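Local coordinates for SusD superfamily protein (Bacteroides thetaiotaomicron VPI-5482, PDB 3HDX) that probably binds polysaccharide at the outer membrane as a SusD-family lipoprotein, in support of carbohydrate uptake and metabolism, at residues A[16-21]-A[108-113]; A[46-49]-A[54-57]; A[72-77]-A[462-467]; A[390-393]-A[397-400]. One frame throughout, in Å; residues are numbered along the deposited sequence.

The four contacts are separate on a largely helical SusD-type chain, and none touches another. Interaction 1 joins helices 11-30 and 104-129. Interaction 2, nested along the chain inside the loop that interaction 1 closes, lies about 37 Å from it between centres, on the opposite side of the chain's centre. Interaction 3 ties the 72-77 turn to the helix 462-467 and so bridges the two family regions; its nearest atoms come within about 7 Å of interaction 2 and about 8 Å of interaction 1. Interaction 4 is the most remote, about 45 Å from interaction 3 between centres. It holds a 1,2-ethanediol, probably from the crystallisation liquor.

Interaction 1: A[16-21]-A[108-113]; sequences SALMGV and KYDIAQ
L18 of helix 11-30 meets D110 and Q113 of helix 104-129. All the contacts between the two segments are van der Waals. CD2 of L18 lies 3.7 Å from OD1 of D110 and 4.0 Å from NE2 of Q113. CD1 is turned to the backbone, 4.0 Å from the D110 carbonyl O, and also to CB of Q113. The leucine crosses both polar side chains at about a right angle. With CG anti to the backbone N (chi1 174°), its two methyls are carried across to helix 104-129.

The polar groups find their partners elsewhere. NE2 of Q113 turns back on its own helix and donates to O of Y109 at 3.0 Å. It comes from above that carbonyl's plane, while the backbone N of Q113 reaches the same oxygen from the other face. OE1 of Q113 bonds Y22 OH, and NE2 also bonds Y181. The D110 carboxylate bonds Y181 through OD1, and Y102 and Y182 through OD2. These buried polar atoms are thus satisfied beside an apolar methyl. A leucine in place of Q113 would probably cost the Y22 and Y181 hydroxyls their bonds to the amide and the Y109 carbonyl its side-chain donor.

F88 of helix 76-91 packs on both L18 and D110, and V114 of helix 104-129 also touches L18. The contact is therefore a buried join among helices 11-30, 76-91 and 104-129.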
# COMPACT_ATOMS: atom_id res chain seq x y z
N SER A 16 -1.48 23.58 -7.87
CA SER A 16 -0.11 23.30 -7.44
C SER A 16 -0.05 22.71 -6.01
O SER A 16 0.65 21.74 -5.76
CB SER A 16 0.76 24.56 -7.58
OG SER A 16 2.07 24.27 -7.12
N ALA A 17 -0.84 23.28 -5.11
CA ALA A 17 -0.90 22.82 -3.72
C ALA A 17 -1.47 21.40 -3.64
O ALA A 17 -0.98 20.56 -2.88
CB ALA A 17 -1.70 23.79 -2.82
N LEU A 18 -2.53 21.13 -4.41
CA LEU A 18 -3.15 19.79 -4.42
C LEU A 18 -2.10 18.77 -4.89
O LEU A 18 -1.88 17.72 -4.25
CB LEU A 18 -4.38 19.74 -5.36
CG LEU A 18 -5.02 18.37 -5.54
CD1 LEU A 18 -5.51 17.81 -4.19
CD2 LEU A 18 -6.13 18.42 -6.63
N MSE A 19 -1.44 19.08 -6.02
CA MSE A 19 -0.41 18.16 -6.56
C MSE A 19 0.73 17.99 -5.53
O MSE A 19 1.30 16.89 -5.41
CB MSE A 19 0.08 18.60 -7.94
CG MSE A 19 -1.05 18.64 -9.01
SE MSE A 19 -2.20 17.06 -9.11
CE MSE A 19 -3.74 17.86 -9.95
N GLY A 20 1.00 19.03 -4.74
CA GLY A 20 1.98 18.94 -3.68
C GLY A 20 1.61 17.96 -2.58
O GLY A 20 2.49 17.28 -2.06
N VAL A 21 0.32 17.90 -2.21
CA VAL A 21 -0.12 16.92 -1.18
C VAL A 21 0.09 15.48 -1.72
O VAL A 21 0.60 14.61 -0.99
CB VAL A 21 -1.56 17.16 -0.71
CG1 VAL A 21 -1.91 16.16 0.40
CG2 VAL A 21 -1.73 18.62 -0.20
N LYS A 108 -14.77 21.29 -3.75
CA LYS A 108 -15.26 20.06 -3.07
C LYS A 108 -14.41 18.86 -3.47
O LYS A 108 -14.02 18.06 -2.62
CB LYS A 108 -16.75 19.80 -3.35
CG LYS A 108 -17.69 20.75 -2.61
CD LYS A 108 -19.18 20.44 -2.91
CE LYS A 108 -20.16 21.33 -2.10
N TYR A 109 -14.08 18.75 -4.76
CA TYR A 109 -13.23 17.66 -5.23
C TYR A 109 -11.83 17.71 -4.57
O TYR A 109 -11.29 16.69 -4.13
CB TYR A 109 -13.04 17.67 -6.75
CG TYR A 109 -14.21 17.21 -7.62
CD1 TYR A 109 -15.27 16.44 -7.12
CD2 TYR A 109 -14.17 17.44 -8.99
CE1 TYR A 109 -16.28 15.99 -7.92
CE2 TYR A 109 -15.19 16.96 -9.83
CZ TYR A 109 -16.24 16.24 -9.29
OH TYR A 109 -17.22 15.76 -10.10
N ASP A 110 -11.24 18.90 -4.56
CA ASP A 110 -9.88 19.06 -4.08
C ASP A 110 -9.80 18.78 -2.58
O ASP A 110 -8.88 18.08 -2.11
CB ASP A 110 -9.33 20.49 -4.33
CG ASP A 110 -9.19 20.85 -5.80
OD1 ASP A 110 -9.47 20.03 -6.70
OD2 ASP A 110 -8.75 22.01 -6.03
N ILE A 111 -10.76 19.32 -1.83
CA ILE A 111 -10.86 19.11 -0.38
C ILE A 111 -11.00 17.62 -0.08
O ILE A 111 -10.35 17.09 0.83
CB ILE A 111 -12.07 19.89 0.24
CG1 ILE A 111 -11.86 21.43 0.17
CG2 ILE A 111 -12.31 19.46 1.67
CD1 ILE A 111 -10.75 21.97 1.01
N ALA A 112 -11.87 16.94 -0.82
CA ALA A 112 -12.10 15.51 -0.59
C ALA A 112 -10.81 14.69 -0.80
O ALA A 112 -10.52 13.77 -0.02
CB ALA A 112 -13.26 15.01 -1.44
N GLN A 113 -10.03 15.04 -1.82
CA GLN A 113 -8.76 14.37 -2.09
C GLN A 113 -7.78 14.57 -0.96
O GLN A 113 -7.19 13.59 -0.50
CB GLN A 113 -8.17 14.81 -3.41
CG GLN A 113 -8.93 14.30 -4.63
CD GLN A 113 -8.50 14.99 -5.89
OE1 GLN A 113 -7.50 14.62 -6.52
NE2 GLN A 113 -9.29 16.00 -6.30

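Interaction 2: A[46-49]-A[54-57]; sequences FTVY and LQAV
V48 of the short strand 47-48 faces the start of helix 52-58 and has more surface buried here than either of its partners, Q55 and L54. Its CA-CB bond points at the helix. CG1 packs on CB of L54 at 3.9 Å, the apolar part of the contact. CG2 lies over the same end of the helix, near the backbone N of Q55. The two methyls thus rest on the backbone side of L54 and Q55. The rest of the L54 side chain runs on to other partners.

Q55 supplies the polar half. Its CG is anti to the backbone N (chi1 -173°), and the chain then bends at chi2 (63°). This fold brings the amide back across V48, with OE1 3.5 Å from CB of V48. Two waters complete the link. One donates to OE1 of Q55 at 2.7 Å and accepts from the backbone N of V48 at 2.9 Å. The other donates to the F46 carbonyl O at 2.9 Å and accepts from NE2 of Q55 at 3.3 Å. Both ends of one amide are therefore tied by water to the backbone of F46 and V48. NE2 also makes a weak hydrogen bond to D59.

The strand pairs on its other side with strand 293-294, through backbone bonds of T47 with Y294 and of Y49 with E292. L54 packs on I293 of that strand, on I37 and L41 of helix 34-41, and on L68 of helix 67-73. Helix 52-58 thus packs against both the two-stranded antiparallel sheet 47-48/293-294 and helices 34-41 and 67-73, with V48 on the sheet side.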
# COMPACT_ATOMS: atom_id res chain seq x y z
N PHE A 46 12.11 -12.31 1.21
CA PHE A 46 13.34 -11.87 0.55
C PHE A 46 14.58 -12.22 1.37
O PHE A 46 14.70 -11.88 2.55
CB PHE A 46 13.31 -10.39 0.22
CG PHE A 46 12.38 -10.02 -0.88
CD1 PHE A 46 11.07 -9.70 -0.61
CD2 PHE A 46 12.82 -9.98 -2.20
CE1 PHE A 46 10.19 -9.37 -1.62
CE2 PHE A 46 11.95 -9.64 -3.21
CZ PHE A 46 10.61 -9.32 -2.91
N THR A 47 15.50 -12.88 0.70
CA THR A 47 16.83 -13.13 1.20
C THR A 47 17.64 -11.86 0.91
O THR A 47 17.46 -11.22 -0.14
CB THR A 47 17.46 -14.35 0.49
OG1 THR A 47 16.73 -15.51 0.86
CG2 THR A 47 18.93 -14.55 0.88
N VAL A 48 18.51 -11.49 1.84
CA VAL A 48 19.38 -10.32 1.68
C VAL A 48 20.74 -10.80 1.20
O VAL A 48 21.35 -11.66 1.83
CB VAL A 48 19.52 -9.51 3.01
CG1 VAL A 48 20.50 -8.29 2.82
CG2 VAL A 48 18.14 -9.04 3.50
N TYR A 49 21.24 -10.19 0.11
CA TYR A 49 22.51 -10.60 -0.48
C TYR A 49 23.70 -10.32 0.42
O TYR A 49 24.51 -11.23 0.70
CB TYR A 49 22.71 -9.91 -1.82
CG TYR A 49 23.84 -10.48 -2.64
CD1 TYR A 49 23.65 -11.61 -3.41
CD2 TYR A 49 25.08 -9.88 -2.65
CE1 TYR A 49 24.69 -12.17 -4.18
CE2 TYR A 49 26.15 -10.41 -3.43
CZ TYR A 49 25.94 -11.56 -4.16
OH TYR A 49 26.97 -12.09 -4.94
N LEU A 54 19.65 -4.03 5.87
CA LEU A 54 18.45 -4.72 5.29
C LEU A 54 18.19 -6.02 6.04
O LEU A 54 17.05 -6.35 6.33
CB LEU A 54 18.66 -4.96 3.80
CG LEU A 54 18.82 -3.76 2.87
CD1 LEU A 54 19.01 -4.20 1.42
CD2 LEU A 54 17.63 -2.79 2.96
N GLN A 55 19.26 -6.74 6.42
CA GLN A 55 19.08 -7.99 7.15
C GLN A 55 18.41 -7.72 8.52
O GLN A 55 17.60 -8.55 9.00
CB GLN A 55 20.42 -8.75 7.31
CG GLN A 55 20.23 -10.13 7.91
CD GLN A 55 19.41 -11.01 7.00
OE1 GLN A 55 19.88 -11.45 5.95
NE2 GLN A 55 18.13 -11.21 7.37
N ALA A 56 18.78 -6.59 9.16
CA ALA A 56 18.17 -6.22 10.45
C ALA A 56 16.65 -5.99 10.30
O ALA A 56 15.87 -6.45 11.13
CB ALA A 56 18.85 -5.03 11.09
N VAL A 57 16.25 -5.33 9.22
CA VAL A 57 14.81 -5.17 8.95
C VAL A 57 14.14 -6.55 8.81
O VAL A 57 13.12 -6.85 9.43
CB VAL A 57 14.54 -4.34 7.69
CG1 VAL A 57 13.03 -4.26 7.39
CG2 VAL A 57 15.20 -2.93 7.81
O HOH W 1 16.14 -12.36 5.07
O HOH W 2 18.79 -13.22 4.20

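Interaction 3: A[72-77]-A[462-467]; sequences VSNWRR and EDIITA
I464 of helix 462-467 reaches into the turn between helices 67-73 and 76-91, where it meets N74 and W75 with different branches. CG2 goes to the indole, 3.7 Å from NE1 and 3.8 Å from CZ2 of W75. It approaches the ring obliquely. CD1 lies between the two partners, 3.6 Å from OD1 of N74 and 3.8 Å from NE1 of W75. CG1 runs past the N74 amide at about 4.0 Å. The isoleucine side chain thus spans the N74 amide and the NE1-CE2-CZ2 side of the indole. The W75 ring is brought there by a chi1 of 60°, with CG between the backbone N and the carbonyl carbon.

The N74 amide is fixed from both ends. OD1 accepts from the backbone N of R76 at 2.9 Å, in the plane of the side-chain carbonyl. This makes an Asx turn just ahead of helix 76-91, with W75 at the N-cap position. ND2 points the other way and donates to a water, which in turn donates to OD2 of D463 at 2.7 Å. The amide is therefore held flat against I464, bonded to its own turn on one side and to a water bridge on the other. The indole is set further by edge-to-face rings of Y79 and W129.

The contact joins the C-terminal helix to a turn 385 residues away in the chain. Its direct part is van der Waals, more buried where I464 meets W75. The polar link is one water between ND2 of N74 and OD2 of D463, so this tie probably depends on that water staying bound.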
# COMPACT_ATOMS: atom_id res chain seq x y z
N VAL A 72 14.05 5.48 8.57
CA VAL A 72 12.69 4.94 8.34
C VAL A 72 11.80 5.19 9.56
O VAL A 72 10.64 5.54 9.40
CB VAL A 72 12.72 3.44 8.00
CG1 VAL A 72 11.33 2.82 7.97
CG2 VAL A 72 13.41 3.24 6.65
N SER A 73 12.39 5.09 10.76
CA SER A 73 11.67 5.20 12.01
C SER A 73 11.21 6.61 12.35
O SER A 73 10.39 6.74 13.25
CB SER A 73 12.48 4.66 13.21
OG SER A 73 13.45 5.57 13.66
N ASN A 74 11.72 7.63 11.68
CA ASN A 74 11.31 9.02 11.91
C ASN A 74 10.05 9.27 11.07
O ASN A 74 10.11 9.22 9.86
CB ASN A 74 12.46 9.97 11.51
CG ASN A 74 12.15 11.43 11.80
OD1 ASN A 74 11.07 11.91 11.49
ND2 ASN A 74 13.12 12.15 12.39
N TRP A 75 8.94 9.60 11.74
CA TRP A 75 7.65 9.79 11.09
C TRP A 75 7.39 11.18 10.46
O TRP A 75 6.30 11.45 10.02
CB TRP A 75 6.49 9.37 12.02
CG TRP A 75 6.42 10.12 13.31
CD1 TRP A 75 6.70 11.47 13.55
CD2 TRP A 75 6.00 9.59 14.57
NE1 TRP A 75 6.49 11.77 14.87
CE2 TRP A 75 6.03 10.65 15.51
CE3 TRP A 75 5.58 8.32 15.00
CZ2 TRP A 75 5.70 10.47 16.84
CZ3 TRP A 75 5.23 8.14 16.31
CH2 TRP A 75 5.33 9.20 17.23
N ARG A 76 8.40 12.07 10.43
CA ARG A 76 8.20 13.44 9.95
C ARG A 76 7.51 13.51 8.57
O ARG A 76 6.63 14.35 8.37
CB ARG A 76 9.54 14.21 9.96
CG ARG A 76 9.44 15.69 9.68
CD ARG A 76 10.80 16.43 9.73
NE ARG A 76 10.60 17.86 9.47
CZ ARG A 76 10.44 18.78 10.42
NH1 ARG A 76 10.48 18.44 11.70
NH2 ARG A 76 10.24 20.05 10.09
N ARG A 77 7.95 12.67 7.63
CA ARG A 77 7.41 12.68 6.29
C ARG A 77 5.89 12.43 6.22
O ARG A 77 5.22 12.95 5.34
CB ARG A 77 8.16 11.71 5.38
CG ARG A 77 8.07 10.25 5.81
CD ARG A 77 9.13 9.37 5.11
NE ARG A 77 9.02 7.96 5.47
CZ ARG A 77 9.49 7.40 6.59
NH1 ARG A 77 10.07 8.15 7.55
NH2 ARG A 77 9.40 6.07 6.78
N GLU A 462 14.62 8.53 18.00
CA GLU A 462 15.07 9.25 19.20
C GLU A 462 15.13 10.77 18.98
O GLU A 462 14.88 11.54 19.91
CB GLU A 462 16.34 8.62 19.78
CG GLU A 462 16.07 7.17 20.44
CD GLU A 462 15.17 7.13 21.73
OE1 GLU A 462 15.09 8.18 22.43
OE2 GLU A 462 14.54 6.05 22.08
N ASP A 463 15.33 11.20 17.72
CA ASP A 463 15.29 12.64 17.36
C ASP A 463 13.91 13.24 17.66
O ASP A 463 13.82 14.35 18.20
CB ASP A 463 15.64 12.87 15.88
CG ASP A 463 17.10 12.50 15.53
OD1 ASP A 463 17.95 12.44 16.45
OD2 ASP A 463 17.37 12.28 14.32
N ILE A 464 12.86 12.48 17.37
CA ILE A 464 11.47 12.91 17.64
C ILE A 464 11.24 13.06 19.15
O ILE A 464 10.66 14.07 19.61
CB ILE A 464 10.43 11.91 16.98
CG1 ILE A 464 10.49 11.91 15.43
CG2 ILE A 464 9.02 12.21 17.47
CD1 ILE A 464 10.05 13.16 14.75
N ILE A 465 11.69 12.08 19.93
CA ILE A 465 11.49 12.07 21.39
C ILE A 465 12.26 13.20 22.06
O ILE A 465 11.74 13.84 22.98
CB ILE A 465 11.87 10.72 21.99
CG1 ILE A 465 10.84 9.66 21.52
CG2 ILE A 465 11.91 10.74 23.53
CD1 ILE A 465 11.25 8.31 21.79
N THR A 466 13.49 13.42 21.61
CA THR A 466 14.30 14.54 22.15
C THR A 466 13.61 15.91 21.96
O THR A 466 13.54 16.71 22.92
CB THR A 466 15.73 14.50 21.57
OG1 THR A 466 16.35 13.30 22.07
CG2 THR A 466 16.57 15.74 22.01
N ALA A 467 13.06 16.13 20.77
CA ALA A 467 12.41 17.38 20.40
C ALA A 467 11.01 17.58 20.99
O ALA A 467 10.57 18.72 21.13
CB ALA A 467 12.36 17.51 18.86
O HOH W 3 15.70 10.78 12.83

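Interaction 4: A[390-393]-A[397-400]; sequences IRTN and REVS. With EDO (1,2-ethanediol), chain G.
R391 grips the backbone carbonyl of R397 with two nitrogens. NE donates to O of R397 at 2.8 Å, nearly along the C=O axis. NH2 donates to the same oxygen at 2.9 Å and is tilted a little from the carbonyl plane. The oxygen lies in the guanidinium plane, so this is a side-on, two-nitrogen hold on one atom. The chain bends at chi3 (60°), which swings the guanidinium round so that NE and NH2 both face that oxygen. NH2 has a further bond, to O1 of a 1,2-ethanediol at 3.1 Å. N306 also bonds that molecule. NH1 forms a long, weak ion pair with E415.

R397 uses its own guanidinium elsewhere. NH1 donates to O of E398 at 2.9 Å, and NH2 makes a salt bridge to D404.

Packing adds to the bonds. CG1 of V399 lies over one face of the R391 guanidinium, 3.5 Å from CZ and offset toward the rim. At the exposed border, CG2 of T392 touches CG of E398 at 3.5 Å, while the T392 hydroxyl bonds the backbone O of N388. A methionine in place of R391 would probably leave the R397 carbonyl without its two donors and V399 without the flat group it covers.

The two segments close a short loop between helices 380-391 and 401-405. A side chain from the last turn of one helix ties down the backbone leading into the next, with S400 at the N-cap of helix 401-405. It is a surface helix-to-helix connection in the helical fold of the SusD family.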
# COMPACT_ATOMS: atom_id res chain seq x y z
N ILE A 390 -9.03 -15.30 -8.25
CA ILE A 390 -7.61 -15.00 -8.37
C ILE A 390 -6.86 -16.24 -8.91
O ILE A 390 -6.09 -16.13 -9.88
CB ILE A 390 -7.03 -14.54 -7.03
CG1 ILE A 390 -7.90 -13.35 -6.43
CG2 ILE A 390 -5.50 -14.33 -7.22
CD1 ILE A 390 -8.29 -12.25 -7.32
N ARG A 391 -7.11 -17.41 -8.29
CA ARG A 391 -6.43 -18.65 -8.71
C ARG A 391 -6.56 -18.94 -10.20
O ARG A 391 -5.54 -19.18 -10.89
CB ARG A 391 -6.97 -19.82 -7.94
CG ARG A 391 -6.57 -19.86 -6.47
CD ARG A 391 -7.24 -21.05 -5.78
NE ARG A 391 -6.84 -22.31 -6.41
CZ ARG A 391 -5.76 -23.03 -6.09
NH1 ARG A 391 -4.92 -22.66 -5.10
NH2 ARG A 391 -5.50 -24.14 -6.78
N THR A 392 -7.79 -18.84 -10.70
CA THR A 392 -8.07 -19.20 -12.10
C THR A 392 -7.56 -18.17 -13.12
O THR A 392 -7.62 -18.46 -14.34
CB THR A 392 -9.55 -19.51 -12.34
OG1 THR A 392 -10.33 -18.34 -12.09
CG2 THR A 392 -10.01 -20.67 -11.43
N ASN A 393 -7.13 -16.97 -12.67
CA ASN A 393 -6.45 -16.02 -13.55
C ASN A 393 -4.91 -16.15 -13.44
O ASN A 393 -4.17 -15.35 -14.02
CB ASN A 393 -6.86 -14.59 -13.31
CG ASN A 393 -6.70 -13.71 -14.55
OD1 ASN A 393 -6.93 -14.14 -15.69
ND2 ASN A 393 -6.33 -12.46 -14.32
N ARG A 397 -6.07 -24.38 -10.66
CA ARG A 397 -7.42 -24.95 -10.67
C ARG A 397 -8.29 -24.34 -9.59
O ARG A 397 -7.80 -23.84 -8.55
CB ARG A 397 -7.39 -26.47 -10.41
CG ARG A 397 -6.87 -26.87 -9.01
CD ARG A 397 -7.00 -28.36 -8.81
NE ARG A 397 -6.58 -28.80 -7.48
CZ ARG A 397 -7.34 -28.82 -6.39
NH1 ARG A 397 -8.57 -28.30 -6.40
NH2 ARG A 397 -6.83 -29.29 -5.26
N GLU A 398 -9.59 -24.40 -9.82
CA GLU A 398 -10.52 -24.06 -8.76
C GLU A 398 -10.38 -25.05 -7.60
O GLU A 398 -10.11 -26.23 -7.82
CB GLU A 398 -11.96 -24.14 -9.25
CG GLU A 398 -12.30 -23.01 -10.15
CD GLU A 398 -13.75 -22.96 -10.54
OE1 GLU A 398 -14.47 -23.98 -10.43
OE2 GLU A 398 -14.16 -21.85 -10.96
N VAL A 399 -10.56 -24.53 -6.39
CA VAL A 399 -10.63 -25.30 -5.18
C VAL A 399 -12.04 -25.29 -4.62
O VAL A 399 -12.86 -24.46 -4.99
CB VAL A 399 -9.61 -24.86 -4.11
CG1 VAL A 399 -8.16 -25.14 -4.61
CG2 VAL A 399 -9.82 -23.35 -3.74
N SER A 400 -12.31 -26.27 -3.75
CA SER A 400 -13.60 -26.36 -3.07
C SER A 400 -13.38 -26.59 -1.58
O SER A 400 -12.42 -27.25 -1.14
CB SER A 400 -14.49 -27.42 -3.71
OG SER A 400 -13.93 -28.68 -3.50
C1 EDO G . -3.01 -26.48 -5.93
O1 EDO G . -2.70 -25.35 -6.77
C2 EDO G . -2.37 -27.76 -6.42
O2 EDO G . -0.94 -27.63 -6.45